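Local coordinates for immunoreactive 84kD antigen PG93 (Porphyromonas gingivalis, PDB 5M11), which serves as an essential cell-surface component of the type IX secretion system and binds calcium and zinc ions, at residues 229-234 with 249-254; 675-680 with 688-693; 734-739 with 751-756. All blocks are in the same frame, centred on the assembly; numbering follows the deposited sequence.

Contact 1: residues 229-234 with 249-254; sequences LSSSAD and ENRIYF
Residues 229-232 and 249-253 run roughly antiparallel, their end-to-end directions 165° apart, but as two layers rather than neighbouring strands: the nearest CA atoms, those of Ser232 and Glu249, stand 7.0 Å apart. The Tyr253 side chain points from its own segment toward 229-234, its CG anti to the carbonyl carbon. Leu229 comes down on one face of its ring, with CD2 over the ring centre and CG 4.0 Å from Tyr253 CD1. Ser231 follows: its OG, anti to the backbone N (chi1 -177°), passes 3.6 Å from Tyr253 CE2 and is hydrogen-bonded to the hydroxyl of Ser235, just beyond the turn. Arg251 starts from the crowded position between N and the carbonyl carbon (chi1 77°) and bends at chi2, which brings its guanidinium up against 229-234, between Glu249 and Tyr253. There NE donates to Tyr253 OH at 3.0 Å, nearly straight and in the guanidinium plane, while NH1 donates to Glu249 O at 3.1 Å. The planar group, held at two corners, lies against Ser232, with NH1 and NH2 both 3.5 Å from Ser232 CB. Across the gap, Glu249 N makes a weak, 3.5 Å bond to Ser232 OG. At this surface edge, where strand 226-230 of one propeller sheet passes strand 252-256 of the next, adhesion rests mainly on contact with the Tyr253 phenol and the Arg251 guanidinium, which are hydrogen-bonded to each other.

Contact 2: residues 675-680 with 688-693; sequences YVYPNP and GVTIAG
Tyr675 and Tyr677 both place CG between the backbone N and the carbonyl carbon (chi1 66° and 69°), the crowded position, and this swings each ring across the neighbouring strand instead of outward from its own. The ring of Tyr675 is thereby laid over Ala692, whose CB sits under one face, nearer the rim than the centre and 3.5 Å from Tyr675 CZ, a CH-pi contact. Tyr677 repeats the arrangement over Thr690: Thr690 CB lies 3.9 Å from the ring centroid of Tyr677, and Thr690 CG2, anti to its backbone N, extends alongside to the phenol end. Ala692 CB also touches the edge of the Tyr677 ring, so this methyl is shared between the two tyrosines. Thr690 OG1 turns to Lys721 on the third strand of the sheet. The backbones form an antiparallel beta hairpin in which Tyr675 with Ala692 and Tyr677 with Thr690 are hydrogen-bonded pairs. The straightest of the four bonds, Ala692 N to Tyr675 O at 2.8 Å, arrives nearly along the C=O axis. Val676 and Ile691, the non-hydrogen-bonded pair between them, point to the other face. There Val676 CG1 meets both Ile691 CD1 and Val689 CB, at 3.6 Å each, and this aliphatic face turns inward onto Val739, with Ile752 and Phe754 also against Val676. Beyond the strand, a cis peptide bond leads into Pro678, whose CD comes 3.3 Å from Gly688 O. Gly688 itself has backbone angles (phi 122°) at which a CB would collide with the preceding carbonyl oxygen.

Contact 3: residues 734-739 with 751-756; sequences SGVYAV and LIRFAV
From CB to hydroxyl, Tyr737 spans two residues of the partner strand. Its CB rests over one face of the Phe754 ring, offset toward the rim and 3.7 Å from Phe754 CZ, in a CH-pi contact. With CG anti to the carbonyl carbon (chi1 -65°), the ring then leads on to Val756, where CD2 and CE2 each lie 3.7 Å from Val756 CG2. At the tip, OH hydrogen-bonds to the carbonyl of Ala733, back on the approach to its own strand. Phe754 can lie beneath CB because its own CG takes the crowded position (chi1 74°), which turns the ring across strand 735-742; the ring edge abuts Val739 CG2, with Phe754 CE2 at 3.7 Å. On the other face of the sheet, Val736 CG1 approaches Arg753 NH1 at 3.4 Å, the two side chains crossing at about a right angle. Six backbone hydrogen bonds join the strands, among them Val756 N to Gly735 O, 2.8 Å long and almost straight at 177°. This regular, twisted ladder, with one face of aromatic and branched residues turned toward Val676 and Val689 of a second sheet, is characteristic of an antiparallel hairpin in a beta sandwich.

In the fold
Along the chain the contacts follow in series. Contact 1 joins two successive four-stranded sheets of the N-terminal beta-propeller, whereas contacts 2 and 3 belong to the C-terminal region that follows the last propeller sheet. Contact 1 lies across the chain's centre from the other two, its own centre about 62 Å from that of contact 2 and 71 Å from that of contact 3. Contacts 2 and 3 are only about 10 Å apart, centre to centre. Their hairpins lie in different sheets that pack face to face, and Asn679 OD1 probably accepts a hydrogen bond from Ala755 N. Together they form part of the two sheets of what appears to be a C-terminal beta sandwich, remote from contact 1.

Contact 1: residues 229-234 with 249-254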
ATOM      1  N   LEU A 229     -14.827  16.843 -36.128  1.00 44.96           N
ATOM      2  CA  LEU A 229     -14.690  18.027 -35.289  1.00 46.43           C
ATOM      3  C   LEU A 229     -13.218  18.273 -34.994  1.00 49.83           C
ATOM      4  O   LEU A 229     -12.371  17.412 -35.246  1.00 48.62           O
ATOM      5  CB  LEU A 229     -15.553  18.005 -34.002  1.00 47.01           C
ATOM      6  CG  LEU A 229     -15.441  16.933 -32.903  1.00 51.68           C
ATOM      7  CD1 LEU A 229     -16.081  15.644 -33.290  1.00 54.78           C
ATOM      8  CD2 LEU A 229     -14.031  16.760 -32.333  1.00 52.67           C
ATOM      9  N   SER A 230     -12.923  19.457 -34.481  1.00 47.43           N
ATOM     10  CA  SER A 230     -11.582  19.858 -34.118  1.00 48.06           C
ATOM     11  C   SER A 230     -11.535  20.103 -32.626  1.00 55.48           C
ATOM     12  O   SER A 230     -11.774  21.216 -32.161  1.00 59.15           O
ATOM     13  CB  SER A 230     -11.159  21.104 -34.890  1.00 53.21           C
ATOM     14  OG  SER A 230     -11.468  21.054 -36.273  1.00 61.96           O
ATOM     15  N   SER A 231     -11.247  19.058 -31.862  1.00 51.10           N
ATOM     16  CA  SER A 231     -11.113  19.149 -30.415  1.00 52.16           C
ATOM     17  C   SER A 231      -9.746  19.790 -30.044  1.00 60.84           C
ATOM     18  O   SER A 231      -8.940  20.107 -30.931  1.00 59.81           O
ATOM     19  CB  SER A 231     -11.248  17.759 -29.810  1.00 50.33           C
ATOM     20  OG  SER A 231     -11.185  17.816 -28.402  1.00 56.82           O
ATOM     21  N   SER A 232      -9.498  19.995 -28.736  1.00 61.08           N
ATOM     22  CA  SER A 232      -8.235  20.548 -28.261  1.00 63.68           C
ATOM     23  C   SER A 232      -7.166  19.458 -28.299  1.00 67.88           C
ATOM     24  O   SER A 232      -7.517  18.273 -28.260  1.00 66.20           O
ATOM     25  CB  SER A 232      -8.392  21.111 -26.852  1.00 69.76           C
ATOM     26  OG  SER A 232      -8.637  20.096 -25.894  1.00 75.09           O
ATOM     27  N   ALA A 233      -5.867  19.850 -28.360  1.00 65.60           N
ATOM     28  CA  ALA A 233      -4.725  18.930 -28.402  1.00 63.77           C
ATOM     29  C   ALA A 233      -4.717  18.008 -27.212  1.00 68.90           C
ATOM     30  O   ALA A 233      -5.258  18.335 -26.154  1.00 69.04           O
ATOM     31  CB  ALA A 233      -3.414  19.697 -28.460  1.00 67.20           C
ATOM     32  N   ASP A 234      -4.130  16.833 -27.410  1.00 67.23           N
ATOM     33  CA  ASP A 234      -3.973  15.790 -26.409  1.00 68.40           C
ATOM     34  C   ASP A 234      -5.316  15.481 -25.706  1.00 71.88           C
ATOM     35  O   ASP A 234      -5.398  15.408 -24.472  1.00 72.74           O
ATOM     36  CB  ASP A 234      -2.851  16.153 -25.418  1.00 74.68           C
ATOM     37  CG  ASP A 234      -1.485  16.211 -26.089  1.00 96.21           C
ATOM     38  OD1 ASP A 234      -0.855  15.144 -26.239  1.00 96.90           O
ATOM     39  OD2 ASP A 234      -1.055  17.330 -26.482  1.00107.24           O
ATOM     40  N   GLU A 249      -9.877  19.430 -22.717  1.00 97.74           N
ATOM     41  CA  GLU A 249      -9.807  20.210 -21.495  1.00101.94           C
ATOM     42  C   GLU A 249     -10.977  21.186 -21.483  1.00106.45           C
ATOM     43  O   GLU A 249     -11.113  21.974 -22.420  1.00106.23           O
ATOM     44  CB  GLU A 249      -8.465  20.937 -21.378  1.00106.45           C
ATOM     45  CG  GLU A 249      -7.482  20.214 -20.480  1.00123.80           C
ATOM     46  CD  GLU A 249      -6.291  21.067 -20.089  1.00162.05           C
ATOM     47  OE1 GLU A 249      -6.415  21.861 -19.127  1.00163.10           O
ATOM     48  OE2 GLU A 249      -5.240  20.958 -20.761  1.00162.58           O
ATOM     49  N   ASN A 250     -11.870  21.034 -20.480  1.00103.30           N
ATOM     50  CA  ASN A 250     -13.078  21.815 -20.134  1.00105.30           C
ATOM     51  C   ASN A 250     -14.382  21.273 -20.789  1.00103.13           C
ATOM     52  O   ASN A 250     -15.457  21.576 -20.265  1.00105.45           O
ATOM     53  CB  ASN A 250     -12.943  23.352 -20.369  1.00112.41           C
ATOM     54  CG  ASN A 250     -13.147  23.894 -21.769  1.00145.41           C
ATOM     55  OD1 ASN A 250     -14.247  23.869 -22.326  1.00146.77           O
ATOM     56  ND2 ASN A 250     -12.118  24.526 -22.315  1.00137.69           N
ATOM     57  N   ARG A 251     -14.316  20.476 -21.872  1.00 91.81           N
ATOM     58  CA  ARG A 251     -15.549  19.956 -22.473  1.00 87.71           C
ATOM     59  C   ARG A 251     -15.383  18.537 -23.064  1.00 84.10           C
ATOM     60  O   ARG A 251     -14.259  18.097 -23.320  1.00 81.96           O
ATOM     61  CB  ARG A 251     -16.102  20.934 -23.533  1.00 87.36           C
ATOM     62  CG  ARG A 251     -15.396  20.939 -24.894  1.00 92.23           C
ATOM     63  CD  ARG A 251     -14.172  21.838 -24.960  1.00 95.73           C
ATOM     64  NE  ARG A 251     -13.512  21.726 -26.260  1.00 94.52           N
ATOM     65  CZ  ARG A 251     -12.208  21.884 -26.468  1.00100.49           C
ATOM     66  NH1 ARG A 251     -11.396  22.169 -25.455  1.00 82.53           N
ATOM     67  NH2 ARG A 251     -11.704  21.748 -27.686  1.00 83.46           N
ATOM     68  N   ILE A 252     -16.520  17.826 -23.241  1.00 76.81           N
ATOM     69  CA  ILE A 252     -16.630  16.478 -23.832  1.00 71.68           C
ATOM     70  C   ILE A 252     -17.383  16.597 -25.151  1.00 71.07           C
ATOM     71  O   ILE A 252     -18.229  17.495 -25.302  1.00 72.41           O
ATOM     72  CB  ILE A 252     -17.349  15.438 -22.896  1.00 74.50           C
ATOM     73  CG1 ILE A 252     -16.543  15.083 -21.662  1.00 76.13           C
ATOM     74  CG2 ILE A 252     -17.757  14.152 -23.631  1.00 71.56           C
ATOM     75  CD1 ILE A 252     -17.393  14.269 -20.678  1.00 85.48           C
ATOM     76  N   TYR A 253     -17.095  15.660 -26.082  1.00 61.14           N
ATOM     77  CA  TYR A 253     -17.767  15.491 -27.363  1.00 57.79           C
ATOM     78  C   TYR A 253     -18.309  14.093 -27.405  1.00 57.49           C
ATOM     79  O   TYR A 253     -17.542  13.128 -27.362  1.00 54.82           O
ATOM     80  CB  TYR A 253     -16.849  15.757 -28.563  1.00 56.41           C
ATOM     81  CG  TYR A 253     -16.319  17.167 -28.640  1.00 58.41           C
ATOM     82  CD1 TYR A 253     -16.978  18.139 -29.385  1.00 61.28           C
ATOM     83  CD2 TYR A 253     -15.117  17.514 -28.027  1.00 59.22           C
ATOM     84  CE1 TYR A 253     -16.477  19.435 -29.485  1.00 62.30           C
ATOM     85  CE2 TYR A 253     -14.603  18.801 -28.125  1.00 62.11           C
ATOM     86  CZ  TYR A 253     -15.289  19.761 -28.854  1.00 67.10           C
ATOM     87  OH  TYR A 253     -14.791  21.034 -28.941  1.00 64.83           O
ATOM     88  N   PHE A 254     -19.630  13.983 -27.427  1.00 54.36           N
ATOM     89  CA  PHE A 254     -20.302  12.704 -27.499  1.00 53.39           C
ATOM     90  C   PHE A 254     -20.744  12.460 -28.937  1.00 56.48           C
ATOM     91  O   PHE A 254     -21.621  13.176 -29.436  1.00 60.03           O
ATOM     92  CB  PHE A 254     -21.486  12.640 -26.510  1.00 57.28           C
ATOM     93  CG  PHE A 254     -22.324  11.388 -26.634  1.00 57.34           C
ATOM     94  CD1 PHE A 254     -21.724  10.136 -26.723  1.00 56.90           C
ATOM     95  CD2 PHE A 254     -23.710  11.462 -26.666  1.00 61.05           C
ATOM     96  CE1 PHE A 254     -22.495   8.983 -26.846  1.00 57.63           C
ATOM     97  CE2 PHE A 254     -24.481  10.308 -26.795  1.00 63.42           C
ATOM     98  CZ  PHE A 254     -23.869   9.076 -26.879  1.00 59.21           C
TER

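Contact 2: residues 675-680 with 688-693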
ATOM      1  N   TYR A 675     -11.445 -22.884  18.735  1.00 72.95           N
ATOM      2  CA  TYR A 675     -12.086 -23.957  17.959  1.00 70.89           C
ATOM      3  C   TYR A 675     -11.068 -24.814  17.165  1.00 68.30           C
ATOM      4  O   TYR A 675      -9.978 -24.345  16.853  1.00 67.22           O
ATOM      5  CB  TYR A 675     -13.157 -23.383  17.019  1.00 74.02           C
ATOM      6  CG  TYR A 675     -12.635 -22.490  15.919  1.00 75.58           C
ATOM      7  CD1 TYR A 675     -12.608 -22.924  14.597  1.00 77.57           C
ATOM      8  CD2 TYR A 675     -12.250 -21.179  16.182  1.00 77.22           C
ATOM      9  CE1 TYR A 675     -12.183 -22.084  13.568  1.00 78.98           C
ATOM     10  CE2 TYR A 675     -11.837 -20.324  15.160  1.00 78.72           C
ATOM     11  CZ  TYR A 675     -11.793 -20.785  13.854  1.00 84.37           C
ATOM     12  OH  TYR A 675     -11.335 -19.961  12.853  1.00 82.15           O
ATOM     13  N   VAL A 676     -11.432 -26.071  16.858  1.00 61.63           N
ATOM     14  CA  VAL A 676     -10.598 -27.006  16.085  1.00 59.19           C
ATOM     15  C   VAL A 676     -11.263 -27.259  14.761  1.00 65.20           C
ATOM     16  O   VAL A 676     -12.474 -27.491  14.715  1.00 67.65           O
ATOM     17  CB  VAL A 676     -10.310 -28.377  16.770  1.00 61.33           C
ATOM     18  CG1 VAL A 676      -9.042 -29.010  16.224  1.00 60.44           C
ATOM     19  CG2 VAL A 676     -10.262 -28.291  18.282  1.00 60.49           C
ATOM     20  N   TYR A 677     -10.474 -27.271  13.691  1.00 60.62           N
ATOM     21  CA  TYR A 677     -10.959 -27.579  12.362  1.00 61.65           C
ATOM     22  C   TYR A 677      -9.871 -28.352  11.630  1.00 65.88           C
ATOM     23  O   TYR A 677      -8.699 -27.960  11.652  1.00 65.93           O
ATOM     24  CB  TYR A 677     -11.447 -26.340  11.585  1.00 64.07           C
ATOM     25  CG  TYR A 677     -10.375 -25.365  11.162  1.00 65.50           C
ATOM     26  CD1 TYR A 677      -9.814 -25.422   9.890  1.00 68.90           C
ATOM     27  CD2 TYR A 677      -9.960 -24.348  12.012  1.00 65.77           C
ATOM     28  CE1 TYR A 677      -8.848 -24.499   9.480  1.00 70.41           C
ATOM     29  CE2 TYR A 677      -8.978 -23.432  11.624  1.00 67.30           C
ATOM     30  CZ  TYR A 677      -8.424 -23.508  10.354  1.00 74.59           C
ATOM     31  OH  TYR A 677      -7.448 -22.609   9.981  1.00 71.51           O
ATOM     32  N   PRO A 678     -10.233 -29.496  11.027  1.00 62.62           N
ATOM     33  CA  PRO A 678     -11.587 -30.052  10.932  1.00 63.78           C
ATOM     34  C   PRO A 678     -11.992 -30.919  12.139  1.00 67.26           C
ATOM     35  O   PRO A 678     -11.175 -31.617  12.749  1.00 65.67           O
ATOM     36  CB  PRO A 678     -11.525 -30.860   9.636  1.00 68.22           C
ATOM     37  CG  PRO A 678     -10.092 -31.320   9.537  1.00 72.42           C
ATOM     38  CD  PRO A 678      -9.252 -30.313  10.286  1.00 65.36           C
ATOM     39  N   ASN A 679     -13.280 -30.840  12.487  1.00 64.65           N
ATOM     40  CA  ASN A 679     -13.900 -31.633  13.538  1.00 63.71           C
ATOM     41  C   ASN A 679     -15.201 -32.233  12.961  1.00 70.21           C
ATOM     42  O   ASN A 679     -16.130 -31.481  12.648  1.00 70.89           O
ATOM     43  CB  ASN A 679     -14.136 -30.830  14.821  1.00 58.41           C
ATOM     44  CG  ASN A 679     -14.694 -31.651  15.971  1.00 72.16           C
ATOM     45  OD1 ASN A 679     -14.706 -32.903  15.974  1.00 63.63           O
ATOM     46  ND2 ASN A 679     -15.169 -30.953  16.986  1.00 64.45           N
ATOM     47  N   PRO A 680     -15.260 -33.569  12.744  1.00 68.14           N
ATOM     48  CA  PRO A 680     -14.236 -34.576  13.058  1.00 67.51           C
ATOM     49  C   PRO A 680     -13.102 -34.619  12.033  1.00 72.12           C
ATOM     50  O   PRO A 680     -13.274 -34.132  10.907  1.00 72.86           O
ATOM     51  CB  PRO A 680     -15.040 -35.884  13.052  1.00 72.25           C
ATOM     52  CG  PRO A 680     -16.097 -35.653  12.028  1.00 78.66           C
ATOM     53  CD  PRO A 680     -16.473 -34.200  12.183  1.00 72.88           C
ATOM     54  N   GLY A 688      -3.884 -32.645   8.983  1.00 76.59           N
ATOM     55  CA  GLY A 688      -4.075 -32.671  10.438  1.00 72.19           C
ATOM     56  C   GLY A 688      -5.143 -31.715  10.947  1.00 71.33           C
ATOM     57  O   GLY A 688      -6.121 -31.461  10.237  1.00 70.94           O
ATOM     58  N   VAL A 689      -4.976 -31.166  12.188  1.00 64.52           N
ATOM     59  CA  VAL A 689      -5.938 -30.205  12.776  1.00 61.41           C
ATOM     60  C   VAL A 689      -5.285 -28.840  13.059  1.00 63.83           C
ATOM     61  O   VAL A 689      -4.072 -28.758  13.282  1.00 64.15           O
ATOM     62  CB  VAL A 689      -6.699 -30.702  14.038  1.00 63.21           C
ATOM     63  CG1 VAL A 689      -7.578 -31.904  13.725  1.00 64.42           C
ATOM     64  CG2 VAL A 689      -5.765 -30.989  15.206  1.00 62.50           C
ATOM     65  N   THR A 690      -6.120 -27.781  13.070  1.00 58.80           N
ATOM     66  CA  THR A 690      -5.721 -26.409  13.373  1.00 58.01           C
ATOM     67  C   THR A 690      -6.536 -25.877  14.557  1.00 62.37           C
ATOM     68  O   THR A 690      -7.776 -25.854  14.495  1.00 61.63           O
ATOM     69  CB  THR A 690      -5.878 -25.502  12.138  1.00 60.90           C
ATOM     70  OG1 THR A 690      -5.105 -26.053  11.074  1.00 65.69           O
ATOM     71  CG2 THR A 690      -5.456 -24.033  12.403  1.00 52.46           C
ATOM     72  N   ILE A 691      -5.828 -25.461  15.638  1.00 58.86           N
ATOM     73  CA  ILE A 691      -6.426 -24.800  16.801  1.00 58.88           C
ATOM     74  C   ILE A 691      -6.478 -23.356  16.424  1.00 65.78           C
ATOM     75  O   ILE A 691      -5.444 -22.808  16.052  1.00 67.52           O
ATOM     76  CB  ILE A 691      -5.704 -25.030  18.172  1.00 61.23           C
ATOM     77  CG1 ILE A 691      -5.374 -26.535  18.459  1.00 61.03           C
ATOM     78  CG2 ILE A 691      -6.490 -24.397  19.328  1.00 60.61           C
ATOM     79  CD1 ILE A 691      -6.493 -27.528  18.310  1.00 61.76           C
ATOM     80  N   ALA A 692      -7.665 -22.750  16.442  1.00 63.28           N
ATOM     81  CA  ALA A 692      -7.804 -21.351  16.058  1.00 65.08           C
ATOM     82  C   ALA A 692      -8.611 -20.569  17.103  1.00 70.28           C
ATOM     83  O   ALA A 692      -9.105 -21.168  18.065  1.00 69.61           O
ATOM     84  CB  ALA A 692      -8.441 -21.251  14.683  1.00 67.13           C
ATOM     85  N   GLY A 693      -8.669 -19.240  16.936  1.00 67.67           N
ATOM     86  CA  GLY A 693      -9.327 -18.323  17.862  1.00 69.43           C
ATOM     87  C   GLY A 693      -8.595 -18.159  19.187  1.00 73.95           C
ATOM     88  O   GLY A 693      -9.181 -17.671  20.159  1.00 77.11           O
TER

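Contact 3: residues 734-739 with 751-756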
ATOM      1  N   SER A 734      -8.450 -43.521  16.641  1.00 82.11           N
ATOM      2  CA  SER A 734      -9.766 -42.879  16.693  1.00 79.33           C
ATOM      3  C   SER A 734     -10.098 -42.532  18.146  1.00 82.41           C
ATOM      4  O   SER A 734      -9.484 -43.082  19.066  1.00 83.54           O
ATOM      5  CB  SER A 734     -10.836 -43.787  16.096  1.00 83.92           C
ATOM      6  OG  SER A 734     -10.525 -44.114  14.754  1.00 90.47           O
ATOM      7  N   GLY A 735     -11.033 -41.612  18.343  1.00 76.75           N
ATOM      8  CA  GLY A 735     -11.443 -41.199  19.675  1.00 75.41           C
ATOM      9  C   GLY A 735     -11.696 -39.720  19.798  1.00 77.78           C
ATOM     10  O   GLY A 735     -11.657 -38.985  18.802  1.00 76.70           O
ATOM     11  N   VAL A 736     -11.984 -39.288  21.034  1.00 74.30           N
ATOM     12  CA  VAL A 736     -12.264 -37.900  21.374  1.00 71.92           C
ATOM     13  C   VAL A 736     -11.044 -37.360  22.079  1.00 76.99           C
ATOM     14  O   VAL A 736     -10.621 -37.900  23.104  1.00 78.74           O
ATOM     15  CB  VAL A 736     -13.570 -37.753  22.193  1.00 76.78           C
ATOM     16  CG1 VAL A 736     -13.625 -36.426  22.937  1.00 75.41           C
ATOM     17  CG2 VAL A 736     -14.787 -37.897  21.287  1.00 78.29           C
ATOM     18  N   TYR A 737     -10.449 -36.329  21.490  1.00 72.73           N
ATOM     19  CA  TYR A 737      -9.244 -35.695  22.012  1.00 72.09           C
ATOM     20  C   TYR A 737      -9.624 -34.333  22.569  1.00 74.99           C
ATOM     21  O   TYR A 737     -10.722 -33.837  22.281  1.00 74.14           O
ATOM     22  CB  TYR A 737      -8.151 -35.630  20.916  1.00 73.00           C
ATOM     23  CG  TYR A 737      -7.687 -37.017  20.508  1.00 77.03           C
ATOM     24  CD1 TYR A 737      -6.636 -37.643  21.168  1.00 80.07           C
ATOM     25  CD2 TYR A 737      -8.372 -37.747  19.533  1.00 78.74           C
ATOM     26  CE1 TYR A 737      -6.252 -38.941  20.848  1.00 82.61           C
ATOM     27  CE2 TYR A 737      -8.004 -39.053  19.215  1.00 81.81           C
ATOM     28  CZ  TYR A 737      -6.944 -39.645  19.879  1.00 90.09           C
ATOM     29  OH  TYR A 737      -6.552 -40.924  19.582  1.00 95.22           O
ATOM     30  N   ALA A 738      -8.774 -33.775  23.439  1.00 71.45           N
ATOM     31  CA  ALA A 738      -9.088 -32.515  24.092  1.00 71.34           C
ATOM     32  C   ALA A 738      -7.943 -31.550  24.022  1.00 77.93           C
ATOM     33  O   ALA A 738      -6.776 -31.927  24.131  1.00 78.13           O
ATOM     34  CB  ALA A 738      -9.465 -32.753  25.538  1.00 73.97           C
ATOM     35  N   VAL A 739      -8.305 -30.278  23.864  1.00 75.45           N
ATOM     36  CA  VAL A 739      -7.415 -29.133  23.775  1.00 74.19           C
ATOM     37  C   VAL A 739      -7.663 -28.265  25.013  1.00 77.98           C
ATOM     38  O   VAL A 739      -8.761 -27.707  25.191  1.00 78.07           O
ATOM     39  CB  VAL A 739      -7.667 -28.375  22.443  1.00 77.11           C
ATOM     40  CG1 VAL A 739      -6.705 -27.209  22.272  1.00 76.78           C
ATOM     41  CG2 VAL A 739      -7.577 -29.325  21.254  1.00 76.15           C
ATOM     42  N   LEU A 751     -11.436 -25.552  27.877  1.00 79.75           N
ATOM     43  CA  LEU A 751     -11.362 -26.949  27.526  1.00 78.13           C
ATOM     44  C   LEU A 751     -12.324 -27.208  26.395  1.00 81.81           C
ATOM     45  O   LEU A 751     -13.539 -27.060  26.553  1.00 83.52           O
ATOM     46  CB  LEU A 751     -11.639 -27.841  28.747  1.00 80.83           C
ATOM     47  CG  LEU A 751     -11.496 -29.358  28.571  1.00 84.17           C
ATOM     48  CD1 LEU A 751     -10.133 -29.747  27.995  1.00 81.00           C
ATOM     49  CD2 LEU A 751     -11.741 -30.065  29.891  1.00 90.88           C
ATOM     50  N   ILE A 752     -11.764 -27.528  25.226  1.00 75.95           N
ATOM     51  CA  ILE A 752     -12.547 -27.811  24.026  1.00 74.78           C
ATOM     52  C   ILE A 752     -12.157 -29.209  23.495  1.00 75.53           C
ATOM     53  O   ILE A 752     -11.010 -29.640  23.651  1.00 74.21           O
ATOM     54  CB  ILE A 752     -12.428 -26.682  22.963  1.00 76.61           C
ATOM     55  CG1 ILE A 752     -11.036 -26.627  22.311  1.00 74.32           C
ATOM     56  CG2 ILE A 752     -12.840 -25.312  23.547  1.00 79.11           C
ATOM     57  CD1 ILE A 752     -11.079 -26.129  20.916  1.00 81.95           C
ATOM     58  N   ARG A 753     -13.123 -29.927  22.920  1.00 70.72           N
ATOM     59  CA  ARG A 753     -12.892 -31.282  22.434  1.00 68.82           C
ATOM     60  C   ARG A 753     -13.167 -31.406  20.934  1.00 71.67           C
ATOM     61  O   ARG A 753     -14.009 -30.679  20.400  1.00 72.90           O
ATOM     62  CB  ARG A 753     -13.774 -32.274  23.212  1.00 69.22           C
ATOM     63  CG  ARG A 753     -13.377 -32.466  24.660  1.00 77.22           C
ATOM     64  CD  ARG A 753     -14.559 -32.950  25.476  1.00 94.75           C
ATOM     65  NE  ARG A 753     -14.156 -33.520  26.765  1.00108.24           N
ATOM     66  CZ  ARG A 753     -14.148 -34.823  27.049  1.00126.49           C
ATOM     67  NH1 ARG A 753     -14.526 -35.714  26.137  1.00108.02           N
ATOM     68  NH2 ARG A 753     -13.771 -35.243  28.251  1.00118.42           N
ATOM     69  N   PHE A 754     -12.456 -32.337  20.262  1.00 66.42           N
ATOM     70  CA  PHE A 754     -12.605 -32.660  18.835  1.00 65.73           C
ATOM     71  C   PHE A 754     -12.464 -34.178  18.630  1.00 70.51           C
ATOM     72  O   PHE A 754     -11.766 -34.850  19.401  1.00 70.75           O
ATOM     73  CB  PHE A 754     -11.616 -31.880  17.949  1.00 65.32           C
ATOM     74  CG  PHE A 754     -10.190 -32.362  18.018  1.00 65.91           C
ATOM     75  CD1 PHE A 754      -9.720 -33.329  17.132  1.00 70.27           C
ATOM     76  CD2 PHE A 754      -9.314 -31.858  18.972  1.00 66.63           C
ATOM     77  CE1 PHE A 754      -8.405 -33.791  17.212  1.00 71.17           C
ATOM     78  CE2 PHE A 754      -7.991 -32.294  19.030  1.00 69.47           C
ATOM     79  CZ  PHE A 754      -7.546 -33.259  18.153  1.00 69.06           C
ATOM     80  N   ALA A 755     -13.103 -34.707  17.582  1.00 67.22           N
ATOM     81  CA  ALA A 755     -13.093 -36.134  17.319  1.00 68.00           C
ATOM     82  C   ALA A 755     -12.204 -36.542  16.138  1.00 70.17           C
ATOM     83  O   ALA A 755     -12.133 -35.832  15.130  1.00 67.79           O
ATOM     84  CB  ALA A 755     -14.513 -36.601  17.067  1.00 71.52           C
ATOM     85  N   VAL A 756     -11.525 -37.709  16.295  1.00 67.76           N
ATOM     86  CA  VAL A 756     -10.741 -38.417  15.275  1.00 69.14           C
ATOM     87  C   VAL A 756     -11.584 -39.646  14.926  1.00 76.13           C
ATOM     88  O   VAL A 756     -11.915 -40.422  15.823  1.00 77.30           O
ATOM     89  CB  VAL A 756      -9.290 -38.772  15.693  1.00 73.24           C
ATOM     90  CG1 VAL A 756      -8.660 -39.746  14.701  1.00 76.15           C
ATOM     91  CG2 VAL A 756      -8.426 -37.516  15.824  1.00 70.56           C
TER